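Local structure of DUF4785 domain-containing protein (Legionella pneumophila subsp. pneumophila, 4KH9) at residues 175-186 with 219-230. The protein is of unknown function but is a three-domain calcium-binding protein that is probably exported from the cytoplasm. Numbering follows the deposited sequence.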
loop_
_atom_site.group_PDB
_atom_site.type_symbol
_atom_site.label_atom_id
_atom_site.label_comp_id
_atom_site.label_asym_id
_atom_site.label_seq_id
_atom_site.Cartn_x
_atom_site.Cartn_y
_atom_site.Cartn_z
ATOM N N TYR A 175 -10.972 6.323 -9.988
ATOM C CA TYR A 175 -10.646 6.661 -11.361
ATOM C C TYR A 175 -10.723 8.186 -11.591
ATOM O O TYR A 175 -11.734 8.798 -11.298
ATOM C CB TYR A 175 -11.578 5.909 -12.337
ATOM C CG TYR A 175 -11.280 6.221 -13.785
ATOM C CD1 TYR A 175 -10.286 5.532 -14.475
ATOM C CD2 TYR A 175 -11.962 7.231 -14.455
ATOM C CE1 TYR A 175 -9.969 5.853 -15.794
ATOM C CE2 TYR A 175 -11.653 7.558 -15.774
ATOM C CZ TYR A 175 -10.653 6.868 -16.439
ATOM O OH TYR A 175 -10.346 7.180 -17.744
ATOM N N GLY A 176 -9.633 8.756 -12.092
ATOM C CA GLY A 176 -9.554 10.170 -12.388
ATOM C C GLY A 176 -9.069 11.029 -11.255
ATOM O O GLY A 176 -8.877 12.221 -11.457
ATOM N N ASP A 177 -8.874 10.460 -10.049
ATOM C CA ASP A 177 -8.352 11.285 -8.966
ATOM C C ASP A 177 -6.881 11.621 -9.180
ATOM O O ASP A 177 -6.136 10.819 -9.752
ATOM C CB ASP A 177 -8.492 10.574 -7.615
ATOM C CG ASP A 177 -9.908 10.493 -7.061
ATOM O OD1 ASP A 177 -10.809 11.140 -7.636
ATOM O OD2 ASP A 177 -10.107 9.783 -6.053
ATOM N N LYS A 178 -6.463 12.759 -8.665
ATOM C CA LYS A 178 -5.066 13.140 -8.629
ATOM C C LYS A 178 -4.502 12.719 -7.280
ATOM O O LYS A 178 -5.046 13.088 -6.227
ATOM C CB LYS A 178 -4.882 14.634 -8.873
ATOM C CG LYS A 178 -3.388 15.055 -8.927
ATOM C CD LYS A 178 -3.131 16.205 -9.918
ATOM C CE LYS A 178 -3.779 17.510 -9.494
ATOM N NZ LYS A 178 -3.406 18.643 -10.378
ATOM N N LEU A 179 -3.449 11.919 -7.310
ATOM C CA LEU A 179 -2.753 11.489 -6.107
ATOM C C LEU A 179 -1.636 12.484 -5.819
ATOM O O LEU A 179 -0.921 12.858 -6.741
ATOM C CB LEU A 179 -2.186 10.061 -6.298
ATOM C CG LEU A 179 -1.414 9.448 -5.105
ATOM C CD1 LEU A 179 -1.558 7.967 -5.099
ATOM C CD2 LEU A 179 0.068 9.753 -5.201
ATOM N N LYS A 180 -1.459 12.864 -4.554
ATOM C CA LYS A 180 -0.344 13.696 -4.133
ATOM C C LYS A 180 0.462 12.926 -3.062
ATOM O O LYS A 180 -0.111 12.409 -2.108
ATOM C CB LYS A 180 -0.821 15.051 -3.630
ATOM C CG LYS A 180 0.299 16.034 -3.334
ATOM C CD LYS A 180 -0.302 17.282 -2.681
ATOM C CE LYS A 180 0.750 18.285 -2.316
ATOM N NZ LYS A 180 0.199 19.386 -1.474
ATOM N N ALA A 181 1.783 12.799 -3.260
ATOM C CA ALA A 181 2.663 12.134 -2.308
ATOM C C ALA A 181 3.672 13.117 -1.735
ATOM O O ALA A 181 4.026 14.104 -2.388
ATOM C CB ALA A 181 3.390 10.979 -2.976
ATOM N N THR A 182 4.071 12.893 -0.498
ATOM C CA THR A 182 5.114 13.680 0.163
ATOM C C THR A 182 6.218 12.712 0.497
ATOM O O THR A 182 5.932 11.647 1.037
ATOM C CB THR A 182 4.580 14.431 1.379
ATOM O OG1 THR A 182 3.343 15.054 1.013
ATOM C CG2 THR A 182 5.588 15.471 1.903
ATOM N N ILE A 183 7.458 13.060 0.137
ATOM C CA ILE A 183 8.662 12.238 0.313
ATOM C C ILE A 183 9.695 13.111 1.013
ATOM O O ILE A 183 10.087 14.146 0.480
ATOM C CB ILE A 183 9.143 11.714 -1.092
ATOM C CG1 ILE A 183 8.043 10.878 -1.791
ATOM C CG2 ILE A 183 10.476 10.929 -0.987
ATOM C CD1 ILE A 183 8.024 10.983 -3.386
ATOM N N SER A 184 10.120 12.701 2.213
ATOM C CA SER A 184 11.060 13.491 3.021
ATOM C C SER A 184 12.188 12.646 3.570
ATOM O O SER A 184 11.968 11.524 4.009
ATOM C CB SER A 184 10.349 14.159 4.194
ATOM O OG SER A 184 9.005 14.479 3.886
ATOM N N LEU A 185 13.395 13.198 3.538
ATOM C CA LEU A 185 14.570 12.550 4.086
ATOM C C LEU A 185 14.944 13.258 5.383
ATOM O O LEU A 185 15.211 14.460 5.364
ATOM C CB LEU A 185 15.737 12.550 3.081
ATOM C CG LEU A 185 16.991 11.748 3.526
ATOM C CD1 LEU A 185 16.673 10.250 3.667
ATOM C CD2 LEU A 185 18.129 11.934 2.540
ATOM N N HIS A 186 14.984 12.506 6.504
ATOM C CA HIS A 186 15.261 13.080 7.817
ATOM C C HIS A 186 16.447 12.455 8.560
ATOM O O HIS A 186 16.748 11.267 8.429
ATOM C CB HIS A 186 14.033 12.922 8.727
ATOM C CG HIS A 186 12.777 13.570 8.218
ATOM N ND1 HIS A 186 12.603 14.947 8.265
ATOM C CD2 HIS A 186 11.653 13.006 7.717
ATOM C CE1 HIS A 186 11.395 15.169 7.775
ATOM N NE2 HIS A 186 10.778 14.027 7.458
ATOM N N ASN A 219 15.284 18.815 1.523
ATOM C CA ASN A 219 15.085 17.403 1.847
ATOM C C ASN A 219 13.623 16.918 1.647
ATOM O O ASN A 219 13.299 15.822 2.095
ATOM C CB ASN A 219 15.499 17.156 3.315
ATOM C CG ASN A 219 14.564 17.819 4.312
ATOM O OD1 ASN A 219 14.102 18.958 4.129
ATOM N ND2 ASN A 219 14.175 17.075 5.328
ATOM N N VAL A 220 12.735 17.739 1.058
ATOM C CA VAL A 220 11.327 17.363 0.880
ATOM C C VAL A 220 10.915 17.517 -0.598
ATOM O O VAL A 220 11.181 18.554 -1.235
ATOM C CB VAL A 220 10.398 18.202 1.810
ATOM C CG1 VAL A 220 8.932 17.806 1.651
ATOM C CG2 VAL A 220 10.824 18.103 3.281
ATOM N N PHE A 221 10.213 16.495 -1.102
ATOM C CA PHE A 221 9.659 16.432 -2.451
ATOM C C PHE A 221 8.189 16.129 -2.401
ATOM O O PHE A 221 7.744 15.351 -1.560
ATOM C CB PHE A 221 10.368 15.353 -3.306
ATOM C CG PHE A 221 11.675 15.820 -3.909
ATOM C CD1 PHE A 221 12.825 15.926 -3.129
ATOM C CD2 PHE A 221 11.753 16.170 -5.246
ATOM C CE1 PHE A 221 14.027 16.385 -3.685
ATOM C CE2 PHE A 221 12.958 16.602 -5.804
ATOM C CZ PHE A 221 14.084 16.716 -5.017
ATOM N N GLU A 222 7.443 16.705 -3.353
ATOM C CA GLU A 222 6.038 16.373 -3.564
ATOM C C GLU A 222 5.907 15.715 -4.913
ATOM O O GLU A 222 6.616 16.086 -5.840
ATOM C CB GLU A 222 5.143 17.611 -3.459
ATOM C CG GLU A 222 4.997 18.136 -2.041
ATOM C CD GLU A 222 4.184 19.410 -1.925
ATOM O OE1 GLU A 222 4.444 20.356 -2.706
ATOM O OE2 GLU A 222 3.334 19.486 -1.009
ATOM N N GLY A 223 5.030 14.731 -5.020
ATOM C CA GLY A 223 4.809 14.045 -6.280
ATOM C C GLY A 223 3.334 13.957 -6.611
ATOM O O GLY A 223 2.520 13.768 -5.714
ATOM N N THR A 224 2.970 14.120 -7.886
ATOM C CA THR A 224 1.584 13.962 -8.315
ATOM C C THR A 224 1.498 13.042 -9.516
ATOM O O THR A 224 2.457 12.929 -10.282
ATOM C CB THR A 224 0.878 15.301 -8.653
ATOM O OG1 THR A 224 1.475 15.890 -9.808
ATOM C CG2 THR A 224 0.853 16.279 -7.503
ATOM N N ALA A 225 0.320 12.430 -9.691
ATOM C CA ALA A 225 -0.085 11.619 -10.830
ATOM C C ALA A 225 -1.593 11.480 -10.832
ATOM O O ALA A 225 -2.214 11.527 -9.769
ATOM C CB ALA A 225 0.575 10.238 -10.766
ATOM N N THR A 226 -2.170 11.247 -12.006
ATOM C CA THR A 226 -3.591 10.968 -12.206
ATOM C C THR A 226 -3.750 9.478 -12.185
ATOM O O THR A 226 -3.012 8.772 -12.885
ATOM C CB THR A 226 -4.102 11.596 -13.540
ATOM O OG1 THR A 226 -3.949 12.990 -13.418
ATOM C CG2 THR A 226 -5.583 11.284 -13.830
ATOM N N LEU A 227 -4.727 8.991 -11.424
ATOM C CA LEU A 227 -4.966 7.554 -11.356
ATOM C C LEU A 227 -6.032 7.236 -12.371
ATOM O O LEU A 227 -7.179 7.678 -12.248
ATOM C CB LEU A 227 -5.346 7.125 -9.930
ATOM C CG LEU A 227 -4.236 7.267 -8.886
ATOM C CD1 LEU A 227 -4.823 7.368 -7.517
ATOM C CD2 LEU A 227 -3.249 6.094 -8.925
ATOM N N ASP A 228 -5.625 6.578 -13.452
ATOM C CA ASP A 228 -6.567 6.357 -14.527
ATOM C C ASP A 228 -6.507 4.922 -15.029
ATOM O O ASP A 228 -6.859 4.660 -16.182
ATOM C CB ASP A 228 -6.323 7.369 -15.668
ATOM C CG ASP A 228 -4.938 7.385 -16.287
ATOM O OD1 ASP A 228 -4.097 6.525 -15.907
ATOM O OD2 ASP A 228 -4.686 8.258 -17.151
ATOM N N SER A 229 -6.097 3.984 -14.158
ATOM C CA SER A 229 -6.120 2.564 -14.497
ATOM C C SER A 229 -7.583 2.120 -14.638
ATOM O O SER A 229 -8.413 2.525 -13.829
ATOM C CB SER A 229 -5.402 1.763 -13.418
ATOM O OG SER A 229 -5.512 0.370 -13.642
ATOM N N GLU A 230 -7.905 1.339 -15.667
ATOM C CA GLU A 230 -9.283 0.885 -15.897
ATOM C C GLU A 230 -9.483 -0.552 -15.438
ATOM O O GLU A 230 -10.591 -1.083 -15.559
ATOM C CB GLU A 230 -9.670 1.016 -17.382
ATOM C CG GLU A 230 -9.806 2.460 -17.831
ATOM C CD GLU A 230 -10.160 2.628 -19.294
ATOM O OE1 GLU A 230 -11.352 2.461 -19.640
ATOM O OE2 GLU A 230 -9.252 2.947 -20.092
#
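The ring of Tyr175 meets 219-230 through one edge: the carbonyl oxygen of Ser229 lies in its plane, 3.6 Å from Tyr175 CD1, and Asp228 O comes near that plane beside CE1. Tyr175 CG stands anti to its own nitrogen (chi1 -180°), which swings the ring end toward these residues, and Glu230 CG reaches CE1 obliquely. At the far end the Asn219 amide crosses the His186 ring at nearly a right angle (planes 80° apart). Asn219 ND2 donates to Leu185 O at 2.8 Å, nearly straight, the acceptor lying in the amide plane although the donor is tilted from the carbonyl plane; Leu185 N in turn bonds to Asn219 O, so backbone and side chain of Asn219 together close the ladder.

Between these ends the strands run antiparallel at 161°, and the pairs Leu179-Ala225, Ala181-Gly223 and Ile183-Phe221 are each doubly hydrogen-bonded. The ladder continues past them with Leu227 N to Asp177 O and Gly176 N to Leu227 O (2.7 Å). Gly176 has a positive phi, where a beta carbon would be jammed against the preceding carbonyl oxygen.

On the face of Lys180, Thr182 and Glu222, the extended chain of Lys180 crosses that of Glu222 diagonally, offset by two residues, since Lys180 is paired with Thr224 and Glu222 with Thr182, for a salt bridge of 3.2 Å from Lys180 NZ to Glu222 OE2. Leu227 CD1 packs against Leu179 CB, 4.0 Å away, on the side of Leu179.

Both leucines also touch Leu201 of strand 196-202; Ile183 touches Ala199 and Phe221 touches Val197 there. That strand carries Asp196 and Asp198, which bind calcium in a structure of this protein, although no calcium occupies their site here. Within the central, E-set-related domain, 178-186 is flanked by strands 163-168 and 220-226, and 220-226 has 208-217 on its other side.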